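Local coordinates for putative sugar binding protein (Geobacillus stearothermophilus, PDB 6GT9) that binds galactose and probably glucose, and is linked to a three-component sensing system for galactan utilization, at residues T133-A138 / V265-Y270; T117-A122 / Y270-K275; N42-L47 / T220-A225. All blocks are in the same frame, centred on the assembly; numbering follows the deposited sequence.

Contact 1: T133-A138 / V265-Y270. With GAL (beta-D-galactopyranose), chain E.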
loop_
_atom_site.group_PDB
_atom_site.type_symbol
_atom_site.label_atom_id
_atom_site.label_comp_id
_atom_site.label_asym_id
_atom_site.label_seq_id
_atom_site.Cartn_x
_atom_site.Cartn_y
_atom_site.Cartn_z
ATOM N N THR A 133 2.766 5.003 -5.401
ATOM C CA THR A 133 2.313 6.228 -4.766
ATOM C C THR A 133 3.477 6.922 -4.072
ATOM O O THR A 133 4.418 6.282 -3.596
ATOM C CB THR A 133 1.198 5.906 -3.767
ATOM O OG1 THR A 133 0.113 5.264 -4.449
ATOM C CG2 THR A 133 0.679 7.169 -3.079
ATOM N N ASP A 134 3.432 8.259 -4.062
ATOM C CA ASP A 134 4.190 9.042 -3.095
ATOM C C ASP A 134 3.550 8.843 -1.723
ATOM O O ASP A 134 2.593 9.542 -1.365
ATOM C CB ASP A 134 4.211 10.522 -3.491
ATOM C CG ASP A 134 5.036 11.375 -2.542
ATOM O OD1 ASP A 134 5.228 10.984 -1.378
ATOM O OD2 ASP A 134 5.509 12.447 -2.962
ATOM N N ASN A 135 4.085 7.910 -0.934
ATOM C CA ASN A 135 3.368 7.453 0.260
ATOM C C ASN A 135 3.328 8.512 1.361
ATOM O O ASN A 135 2.314 8.637 2.061
ATOM C CB ASN A 135 3.991 6.153 0.762
ATOM C CG ASN A 135 3.617 4.990 -0.106
ATOM O OD1 ASN A 135 2.423 4.716 -0.293
ATOM N ND2 ASN A 135 4.618 4.306 -0.674
ATOM N N TYR A 136 4.421 9.264 1.545
ATOM C CA TYR A 136 4.396 10.367 2.501
ATOM C C TYR A 136 3.277 11.336 2.160
ATOM O O TYR A 136 2.501 11.752 3.029
ATOM C CB TYR A 136 5.732 11.121 2.519
ATOM C CG TYR A 136 5.659 12.342 3.440
ATOM C CD1 TYR A 136 5.933 12.224 4.796
ATOM C CD2 TYR A 136 5.276 13.593 2.962
ATOM C CE1 TYR A 136 5.849 13.322 5.655
ATOM C CE2 TYR A 136 5.183 14.700 3.818
ATOM C CZ TYR A 136 5.480 14.552 5.161
ATOM O OH TYR A 136 5.396 15.623 6.032
ATOM N N TYR A 137 3.195 11.716 0.891
ATOM C CA TYR A 137 2.241 12.738 0.483
ATOM C C TYR A 137 0.817 12.204 0.489
ATOM O O TYR A 137 -0.127 12.953 0.773
ATOM C CB TYR A 137 2.616 13.258 -0.902
ATOM C CG TYR A 137 1.719 14.373 -1.363
ATOM C CD1 TYR A 137 1.687 15.587 -0.686
ATOM C CD2 TYR A 137 0.863 14.201 -2.443
ATOM C CE1 TYR A 137 0.849 16.617 -1.089
ATOM C CE2 TYR A 137 0.016 15.232 -2.858
ATOM C CZ TYR A 137 0.017 16.437 -2.174
ATOM O OH TYR A 137 -0.805 17.471 -2.572
ATOM N N ALA A 138 0.643 10.917 0.184
ATOM C CA ALA A 138 -0.656 10.269 0.354
ATOM C C ALA A 138 -1.184 10.459 1.774
ATOM O O ALA A 138 -2.351 10.809 1.974
ATOM C CB ALA A 138 -0.540 8.776 0.029
ATOM N N VAL A 265 -8.199 7.317 0.385
ATOM C CA VAL A 265 -7.077 7.752 -0.437
ATOM C C VAL A 265 -6.939 6.822 -1.637
ATOM O O VAL A 265 -6.800 5.601 -1.484
ATOM C CB VAL A 265 -5.776 7.799 0.377
ATOM C CG1 VAL A 265 -4.630 8.323 -0.495
ATOM C CG2 VAL A 265 -5.972 8.688 1.612
ATOM N N VAL A 266 -6.957 7.404 -2.838
ATOM C CA VAL A 266 -6.905 6.608 -4.060
ATOM C C VAL A 266 -5.466 6.214 -4.357
ATOM O O VAL A 266 -4.539 7.008 -4.181
ATOM C CB VAL A 266 -7.516 7.386 -5.237
ATOM C CG1 VAL A 266 -7.443 6.561 -6.518
ATOM C CG2 VAL A 266 -8.962 7.769 -4.919
ATOM N N GLN A 267 -5.273 4.976 -4.797
ATOM C CA GLN A 267 -4.020 4.577 -5.423
ATOM C C GLN A 267 -4.343 3.973 -6.781
ATOM O O GLN A 267 -5.506 3.768 -7.130
ATOM C CB GLN A 267 -3.232 3.576 -4.565
ATOM C CG GLN A 267 -2.747 4.088 -3.208
ATOM C CD GLN A 267 -1.742 3.142 -2.581
ATOM O OE1 GLN A 267 -0.531 3.312 -2.737
ATOM N NE2 GLN A 267 -2.241 2.111 -1.900
ATOM N N GLU A 268 -3.306 3.650 -7.553
ATOM C CA GLU A 268 -3.482 3.061 -8.877
ATOM C C GLU A 268 -2.739 1.731 -8.946
ATOM O O GLU A 268 -1.709 1.625 -9.631
ATOM C CB GLU A 268 -2.990 4.004 -9.975
ATOM C CG GLU A 268 -3.609 5.401 -9.948
ATOM C CD GLU A 268 -5.119 5.410 -10.163
ATOM O OE1 GLU A 268 -5.693 4.375 -10.581
ATOM O OE2 GLU A 268 -5.733 6.478 -9.926
ATOM N N PRO A 269 -3.238 0.693 -8.256
ATOM C CA PRO A 269 -2.501 -0.587 -8.248
ATOM C C PRO A 269 -2.323 -1.210 -9.622
ATOM O O PRO A 269 -1.224 -1.692 -9.938
ATOM C CB PRO A 269 -3.352 -1.478 -7.321
ATOM C CG PRO A 269 -4.688 -0.753 -7.167
ATOM C CD PRO A 269 -4.374 0.681 -7.315
ATOM N N TYR A 270 -3.382 -1.262 -10.433
ATOM C CA TYR A 270 -3.258 -1.841 -11.766
ATOM C C TYR A 270 -2.183 -1.119 -12.563
ATOM O O TYR A 270 -1.358 -1.751 -13.237
ATOM C CB TYR A 270 -4.600 -1.768 -12.497
ATOM C CG TYR A 270 -4.604 -2.342 -13.905
ATOM C CD1 TYR A 270 -4.086 -1.621 -14.979
ATOM C CD2 TYR A 270 -5.171 -3.581 -14.163
ATOM C CE1 TYR A 270 -4.099 -2.138 -16.252
ATOM C CE2 TYR A 270 -5.197 -4.102 -15.437
ATOM C CZ TYR A 270 -4.660 -3.376 -16.476
ATOM O OH TYR A 270 -4.682 -3.895 -17.746
HETATM C C1 GAL E . -2.341 -0.979 0.337
HETATM C C2 GAL E . -0.837 -1.037 0.159
HETATM C C3 GAL E . -0.367 -2.454 -0.214
HETATM C C4 GAL E . -0.844 -3.454 0.826
HETATM C C5 GAL E . -2.341 -3.316 1.050
HETATM C C6 GAL E . -2.843 -4.169 2.217
HETATM O O1 GAL E . -2.728 0.331 0.705
HETATM O O2 GAL E . -0.409 -0.144 -0.879
HETATM O O3 GAL E . 1.027 -2.510 -0.192
HETATM O O4 GAL E . -0.158 -3.247 2.065
HETATM O O5 GAL E . -2.753 -1.921 1.347
HETATM O O6 GAL E . -4.245 -4.317 2.166
HETATM O O HOH W 1 -1.099 5.436 -6.840
HETATM O O HOH W 2 2.077 2.714 -3.641
#
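Thr-133 and Gln-267 meet through a side-chain hydrogen bond. Thr-133 OG1 donates to Gln-267 OE1 over 2.7 Å. The hydroxyl lies in the plane of the amide, on a lone pair, with a C=O...donor angle of 115°. The two side chains cross nearly at right angles. Gln-267 CG stands beside its own backbone N (chi1 -64°), and the extended chain beyond CG carries OE1 to Thr-133 and NE2 to the sugar.

Two waters complete the polar network. Water 1 donates to Thr-133 OG1 at 2.7 Å and accepts from Glu-268 N at 2.9 Å. Water 2 accepts from Thr-133 N at 3.0 Å, and it lies 2.8 Å from Gln-267 OE1, to which it probably donates.

The other end of the amide serves the ligand. Gln-267 NE2 donates to GAL O2 at 3.1 Å, and the bond is almost straight (172°). NE2 is also hydrogen-bonded to Asp-247. Asn-135 stands beside this site, with its amide held by Arg-171 and by the backbone carbonyl of Asp-119.

Apolar contact is slight. Ala-138 CB touches Val-265 CG1 at 4.1 Å, where the first turn of helix 135-149 meets strand 263-266. Phe-246 and Thr-297 pack against both residues. Asp-134 caps the same helix, as its OD1 accepts from Tyr-137 N from above the carboxylate plane.

Residues 133-134 and 267-268 both lead from one sheet-bearing domain to the other, as the hinge crossovers of this family do. The chemistry implies that a buried hinge amide is fixed from both ends. Water 1 donates to Thr-133 OG1, which in turn gives its proton to OE1. With NE2 also on Asp-247, this is consistent with an amide turned so that its NH2 faces the galactose.

Contact 2: T117-A122 / Y270-K275. With GAL (beta-D-galactopyranose), chain E.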
loop_
_atom_site.group_PDB
_atom_site.type_symbol
_atom_site.label_atom_id
_atom_site.label_comp_id
_atom_site.label_asym_id
_atom_site.label_seq_id
_atom_site.Cartn_x
_atom_site.Cartn_y
_atom_site.Cartn_z
ATOM N N THR A 117 11.301 -1.228 -7.919
ATOM C CA THR A 117 10.425 -1.233 -6.764
ATOM C C THR A 117 9.032 -0.779 -7.175
ATOM O O THR A 117 8.863 0.020 -8.101
ATOM C CB THR A 117 10.976 -0.346 -5.645
ATOM O OG1 THR A 117 11.319 0.948 -6.167
ATOM C CG2 THR A 117 12.220 -0.988 -5.070
ATOM N N ILE A 118 8.032 -1.310 -6.477
ATOM C CA ILE A 118 6.625 -1.062 -6.773
ATOM C C ILE A 118 5.898 -0.842 -5.452
ATOM O O ILE A 118 6.208 -1.503 -4.452
ATOM C CB ILE A 118 6.011 -2.231 -7.581
ATOM C CG1 ILE A 118 4.556 -1.953 -7.966
ATOM C CG2 ILE A 118 6.130 -3.581 -6.821
ATOM C CD1 ILE A 118 4.047 -2.911 -9.005
ATOM N N ASP A 119 4.975 0.131 -5.435
ATOM C CA ASP A 119 4.045 0.356 -4.321
ATOM C C ASP A 119 4.728 0.948 -3.092
ATOM O O ASP A 119 4.166 1.816 -2.423
ATOM C CB ASP A 119 3.313 -0.963 -3.963
ATOM C CG ASP A 119 2.449 -0.851 -2.705
ATOM O OD1 ASP A 119 2.973 -1.119 -1.599
ATOM O OD2 ASP A 119 1.243 -0.517 -2.822
ATOM N N THR A 120 5.930 0.487 -2.777
ATOM C CA THR A 120 6.725 0.979 -1.656
ATOM C C THR A 120 8.164 1.099 -2.143
ATOM O O THR A 120 8.717 0.121 -2.658
ATOM C CB THR A 120 6.661 0.007 -0.457
ATOM O OG1 THR A 120 5.293 -0.265 -0.109
ATOM C CG2 THR A 120 7.426 0.556 0.750
ATOM N N ASP A 121 8.780 2.267 -1.977
ATOM C CA ASP A 121 10.122 2.465 -2.516
ATOM C C ASP A 121 11.216 2.172 -1.487
ATOM O O ASP A 121 11.008 2.290 -0.277
ATOM C CB ASP A 121 10.295 3.899 -3.041
ATOM C CG ASP A 121 11.484 4.033 -3.984
ATOM O OD1 ASP A 121 12.016 2.986 -4.433
ATOM O OD2 ASP A 121 11.885 5.177 -4.308
ATOM N N ALA A 122 12.402 1.805 -1.993
ATOM C CA ALA A 122 13.643 1.784 -1.214
ATOM C C ALA A 122 14.627 2.776 -1.834
ATOM O O ALA A 122 15.614 2.379 -2.474
ATOM C CB ALA A 122 14.249 0.382 -1.146
ATOM N N TYR A 270 -3.382 -1.262 -10.433
ATOM C CA TYR A 270 -3.258 -1.841 -11.766
ATOM C C TYR A 270 -2.183 -1.119 -12.563
ATOM O O TYR A 270 -1.358 -1.751 -13.237
ATOM C CB TYR A 270 -4.600 -1.768 -12.497
ATOM C CG TYR A 270 -4.604 -2.342 -13.905
ATOM C CD1 TYR A 270 -4.086 -1.621 -14.979
ATOM C CD2 TYR A 270 -5.171 -3.581 -14.163
ATOM C CE1 TYR A 270 -4.099 -2.138 -16.252
ATOM C CE2 TYR A 270 -5.197 -4.102 -15.437
ATOM C CZ TYR A 270 -4.660 -3.376 -16.476
ATOM O OH TYR A 270 -4.682 -3.895 -17.746
ATOM N N GLU A 271 -2.163 0.210 -12.465
ATOM C CA GLU A 271 -1.230 1.001 -13.253
ATOM C C GLU A 271 0.209 0.807 -12.784
ATOM O O GLU A 271 1.131 0.762 -13.612
ATOM C CB GLU A 271 -1.629 2.473 -13.197
ATOM C CG GLU A 271 -0.760 3.365 -14.094
ATOM C CD GLU A 271 -1.137 4.833 -14.003
ATOM O OE1 GLU A 271 -1.780 5.238 -13.006
ATOM O OE2 GLU A 271 -0.784 5.588 -14.939
ATOM N N MET A 272 0.446 0.684 -11.470
ATOM C CA MET A 272 1.837 0.468 -11.078
ATOM C C MET A 272 2.332 -0.909 -11.519
ATOM O O MET A 272 3.500 -1.053 -11.902
ATOM C CB MET A 272 2.056 0.696 -9.570
ATOM C CG MET A 272 1.037 0.198 -8.587
ATOM S SD MET A 272 1.418 0.761 -6.880
ATOM C CE MET A 272 0.213 2.066 -6.594
ATOM N N GLY A 273 1.460 -1.921 -11.521
ATOM C CA GLY A 273 1.874 -3.222 -12.028
ATOM C C GLY A 273 2.145 -3.199 -13.521
ATOM O O GLY A 273 3.152 -3.745 -13.989
ATOM N N TYR A 274 1.257 -2.554 -14.287
ATOM C CA TYR A 274 1.447 -2.404 -15.730
ATOM C C TYR A 274 2.712 -1.609 -16.041
ATOM O O TYR A 274 3.537 -2.019 -16.869
ATOM C CB TYR A 274 0.214 -1.723 -16.336
ATOM C CG TYR A 274 0.196 -1.651 -17.848
ATOM C CD1 TYR A 274 -0.340 -2.692 -18.599
ATOM C CD2 TYR A 274 0.705 -0.536 -18.529
ATOM C CE1 TYR A 274 -0.371 -2.634 -19.975
ATOM C CE2 TYR A 274 0.686 -0.477 -19.914
ATOM C CZ TYR A 274 0.150 -1.533 -20.625
ATOM O OH TYR A 274 0.108 -1.500 -21.988
ATOM N N LYS A 275 2.882 -0.460 -15.388
ATOM C CA LYS A 275 4.043 0.375 -15.677
ATOM C C LYS A 275 5.335 -0.252 -15.175
ATOM O O LYS A 275 6.380 -0.072 -15.799
ATOM C CB LYS A 275 3.858 1.767 -15.072
ATOM C CG LYS A 275 2.917 2.642 -15.871
ATOM C CD LYS A 275 2.909 4.068 -15.342
ATOM C CE LYS A 275 2.188 5.000 -16.315
ATOM N NZ LYS A 275 2.418 6.417 -15.952
HETATM C C1 GAL E . -2.341 -0.979 0.337
HETATM C C2 GAL E . -0.837 -1.037 0.159
HETATM C C3 GAL E . -0.367 -2.454 -0.214
HETATM C C4 GAL E . -0.844 -3.454 0.826
HETATM C C5 GAL E . -2.341 -3.316 1.050
HETATM C C6 GAL E . -2.843 -4.169 2.217
HETATM O O1 GAL E . -2.728 0.331 0.705
HETATM O O2 GAL E . -0.409 -0.144 -0.879
HETATM O O3 GAL E . 1.027 -2.510 -0.192
HETATM O O4 GAL E . -0.158 -3.247 2.065
HETATM O O5 GAL E . -2.753 -1.921 1.347
HETATM O O6 GAL E . -4.245 -4.317 2.166
#
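Met-272 is the first residue of 270-275 to meet 117-122, and it makes most of the contact. Its CB lies 4.0 Å from Ile-118 CG1. The methionine CG is tucked between the backbone N and the carbonyl carbon (chi1 41°). This carries the chain toward the loop after the strand, where SD rests 3.7 Å from Asp-119 CA. SD also touches the CB of Asp-119, so the sulfur packs on the aliphatic base of an acidic side chain. Tyr-44 and Val-131 border the same methionine.

The backbone of Met-272 is covered as well. Ile-118 CD1 comes within 3.5 Å of Met-272 O. The same methyl then reaches Gly-273, 3.7 Å from its CA. Here the methyl lies against the helix backbone itself.

Asp-119 turns its carboxylate to the sugar. GAL O2 donates to OD2 over a short 2.6 Å, and GAL O3 lies 2.8 Å from OD1. OD1 also accepts from Thr-120 OG1 at 2.9 Å, on the anti side and 33° out of the carboxylate plane. Gln-94, also of the pocket, donates to OD1 too. Together with Thr-120 this probably limits rotation of the carboxylate.

Helix 269-284 here packs on strand 115-118 of a parallel sheet. The ligand-binding aspartate sits just past the C-terminal end of that strand, a placement typical of the Rossmann-like domains of periplasmic binding proteins.

Contact 3: N42-L47 / T220-A225; sequences NDYWRL and TSALDA. With GAL (beta-D-galactopyranose), chain E.
Tyr-44 and Ala-222 touch through their CB atoms, 3.9 Å apart. This is the main apolar link between the segments. Beside it, Leu-223 CD1 packs on Asn-42 ND2 at 3.8 Å.

Stacking on the sugar is of the CH-pi kind. The Tyr-44 ring lies against the face of galactose that bears the axial hydrogens of C1, C3 and C5. GAL C1 stands over the ring centre, 3.9 Å above the plane.

Hydrogen bonds reach the sugar from both segments. Asn-42 ND2 donates to GAL O6 at 3.1 Å. Ala-222 N donates to the ring oxygen, GAL O5, at 2.9 Å, with a second, weak bond to O6. Trp-45 NE1 comes close to GAL O3, at 3.2 Å. The Asn-42 amide works twice, because its OD1 caps helix 43-59 by accepting from Trp-45 N at 3.1 Å, in the carbonyl plane. Its CG lies anti to the backbone N (chi1 172°), which places the amide where OD1 turns back to the helix and ND2 meets O6. In the other segment, Ser-221 OG donates to Asp-224 OD2 over 2.6 Å, which ties down the loop ahead of Ala-222.

Galactose thus sits between the start of helix 43-59 and the loop that joins strand 216-219 to helix 224-235. Asp-43 adds a salt bridge to Arg-197, while Pro-269 and Met-272 of helix 269-284 pack against Tyr-44.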
loop_
_atom_site.group_PDB
_atom_site.type_symbol
_atom_site.label_atom_id
_atom_site.label_comp_id
_atom_site.label_asym_id
_atom_site.label_seq_id
_atom_site.Cartn_x
_atom_site.Cartn_y
_atom_site.Cartn_z
ATOM N N ASN A 42 -3.692 -11.141 -1.086
ATOM C CA ASN A 42 -4.249 -9.851 -0.675
ATOM C C ASN A 42 -4.962 -9.196 -1.853
ATOM O O ASN A 42 -4.414 -9.133 -2.954
ATOM C CB ASN A 42 -3.144 -8.935 -0.153
ATOM C CG ASN A 42 -3.640 -7.506 0.096
ATOM O OD1 ASN A 42 -3.542 -6.647 -0.770
ATOM N ND2 ASN A 42 -4.176 -7.263 1.276
ATOM N N ASP A 43 -6.177 -8.680 -1.621
ATOM C CA ASP A 43 -7.005 -8.192 -2.731
ATOM C C ASP A 43 -6.344 -7.053 -3.500
ATOM O O ASP A 43 -6.498 -6.945 -4.724
ATOM C CB ASP A 43 -8.368 -7.735 -2.220
ATOM C CG ASP A 43 -9.245 -8.900 -1.790
ATOM O OD1 ASP A 43 -8.818 -10.060 -1.994
ATOM O OD2 ASP A 43 -10.353 -8.651 -1.275
ATOM N N TYR A 44 -5.656 -6.161 -2.799
ATOM C CA TYR A 44 -5.005 -5.052 -3.488
ATOM C C TYR A 44 -3.868 -5.560 -4.375
ATOM O O TYR A 44 -3.738 -5.151 -5.539
ATOM C CB TYR A 44 -4.511 -4.030 -2.452
ATOM C CG TYR A 44 -3.584 -2.938 -2.990
ATOM C CD1 TYR A 44 -2.225 -3.169 -3.133
ATOM C CD2 TYR A 44 -4.072 -1.666 -3.315
ATOM C CE1 TYR A 44 -1.372 -2.186 -3.619
ATOM C CE2 TYR A 44 -3.226 -0.674 -3.795
ATOM C CZ TYR A 44 -1.874 -0.944 -3.945
ATOM O OH TYR A 44 -1.002 0.016 -4.416
ATOM N N TRP A 45 -3.055 -6.477 -3.850
ATOM C CA TRP A 45 -1.935 -7.009 -4.626
ATOM C C TRP A 45 -2.393 -7.854 -5.810
ATOM O O TRP A 45 -1.676 -7.947 -6.817
ATOM C CB TRP A 45 -0.998 -7.787 -3.695
ATOM C CG TRP A 45 -0.063 -6.826 -3.096
ATOM C CD1 TRP A 45 -0.137 -6.268 -1.867
ATOM C CD2 TRP A 45 1.031 -6.201 -3.760
ATOM N NE1 TRP A 45 0.878 -5.361 -1.691
ATOM C CE2 TRP A 45 1.605 -5.290 -2.849
ATOM C CE3 TRP A 45 1.605 -6.344 -5.027
ATOM C CZ2 TRP A 45 2.717 -4.515 -3.166
ATOM C CZ3 TRP A 45 2.717 -5.583 -5.340
ATOM C CH2 TRP A 45 3.266 -4.684 -4.408
ATOM N N ARG A 46 -3.579 -8.458 -5.738
ATOM C CA ARG A 46 -4.089 -9.151 -6.918
ATOM C C ARG A 46 -4.471 -8.160 -8.017
ATOM O O ARG A 46 -4.408 -8.495 -9.205
ATOM C CB ARG A 46 -5.281 -10.037 -6.537
ATOM C CG ARG A 46 -4.923 -11.301 -5.755
ATOM C CD ARG A 46 -4.220 -12.362 -6.615
ATOM N NE ARG A 46 -4.112 -13.648 -5.925
ATOM C CZ ARG A 46 -3.387 -14.685 -6.350
ATOM N NH1 ARG A 46 -2.684 -14.600 -7.470
ATOM N NH2 ARG A 46 -3.365 -15.816 -5.648
ATOM N N LEU A 47 -4.868 -6.942 -7.646
ATOM C CA LEU A 47 -5.085 -5.901 -8.650
ATOM C C LEU A 47 -3.774 -5.485 -9.300
ATOM O O LEU A 47 -3.718 -5.282 -10.517
ATOM C CB LEU A 47 -5.759 -4.681 -8.022
ATOM C CG LEU A 47 -7.259 -4.760 -7.770
ATOM C CD1 LEU A 47 -7.775 -3.411 -7.235
ATOM C CD2 LEU A 47 -7.991 -5.155 -9.041
ATOM N N THR A 220 -4.430 2.993 7.079
ATOM C CA THR A 220 -3.374 3.318 6.127
ATOM C C THR A 220 -3.116 2.228 5.104
ATOM O O THR A 220 -2.186 2.369 4.305
ATOM C CB THR A 220 -2.062 3.650 6.856
ATOM O OG1 THR A 220 -1.537 2.479 7.503
ATOM C CG2 THR A 220 -2.297 4.743 7.899
ATOM N N SER A 221 -3.898 1.149 5.106
ATOM C CA SER A 221 -3.761 0.110 4.096
ATOM C C SER A 221 -5.154 -0.349 3.692
ATOM O O SER A 221 -6.156 0.040 4.296
ATOM C CB SER A 221 -2.879 -1.044 4.596
ATOM O OG SER A 221 -3.501 -1.786 5.635
ATOM N N ALA A 222 -5.214 -1.208 2.669
ATOM C CA ALA A 222 -6.430 -1.331 1.863
ATOM C C ALA A 222 -7.621 -1.920 2.612
ATOM O O ALA A 222 -8.763 -1.669 2.207
ATOM C CB ALA A 222 -6.155 -2.172 0.621
ATOM N N LEU A 223 -7.398 -2.695 3.674
ATOM C CA LEU A 223 -8.481 -3.365 4.387
ATOM C C LEU A 223 -8.773 -2.751 5.752
ATOM O O LEU A 223 -9.710 -3.190 6.432
ATOM C CB LEU A 223 -8.149 -4.859 4.544
ATOM C CG LEU A 223 -7.885 -5.563 3.211
ATOM C CD1 LEU A 223 -7.320 -6.971 3.409
ATOM C CD2 LEU A 223 -9.150 -5.600 2.357
ATOM N N ASP A 224 -8.000 -1.749 6.171
ATOM C CA ASP A 224 -8.123 -1.230 7.527
ATOM C C ASP A 224 -9.480 -0.576 7.758
ATOM O O ASP A 224 -10.166 -0.876 8.747
ATOM C CB ASP A 224 -6.999 -0.237 7.798
ATOM C CG ASP A 224 -5.650 -0.887 7.792
ATOM O OD1 ASP A 224 -5.567 -2.066 8.190
ATOM O OD2 ASP A 224 -4.670 -0.217 7.412
ATOM N N ALA A 225 -9.874 0.343 6.874
ATOM C CA ALA A 225 -11.131 1.062 7.088
ATOM C C ALA A 225 -12.327 0.130 6.949
ATOM O O ALA A 225 -13.384 0.372 7.546
ATOM C CB ALA A 225 -11.236 2.231 6.112
HETATM C C1 GAL E . -2.341 -0.979 0.337
HETATM C C2 GAL E . -0.837 -1.037 0.159
HETATM C C3 GAL E . -0.367 -2.454 -0.214
HETATM C C4 GAL E . -0.844 -3.454 0.826
HETATM C C5 GAL E . -2.341 -3.316 1.050
HETATM C C6 GAL E . -2.843 -4.169 2.217
HETATM O O1 GAL E . -2.728 0.331 0.705
HETATM O O2 GAL E . -0.409 -0.144 -0.879
HETATM O O3 GAL E . 1.027 -2.510 -0.192
HETATM O O4 GAL E . -0.158 -3.247 2.065
HETATM O O5 GAL E . -2.753 -1.921 1.347
HETATM O O6 GAL E . -4.245 -4.317 2.166
#

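All three contacts touch the one galactose, and their centres lie about 10 to 14 Å apart. Contact 1 and contact 2 share helix 269-284 and Tyr-270. They meet where Asn-135 ND2 lies 3.1 Å from Asp-119 O, probably a hydrogen bond, and where Met-272 CE packs 3.9 Å from Thr-133 OG1. Contact 3 joins contact 2 through Tyr-44 OH, 2.8 Å from Asp-119 OD2. It meets contact 1 where Pro-269 CB packs on Tyr-44 CE2 at 3.6 Å. Contact 2 lies within one domain. Contact 1 joins the two domains at the hinge, and contact 3 joins them across the cleft.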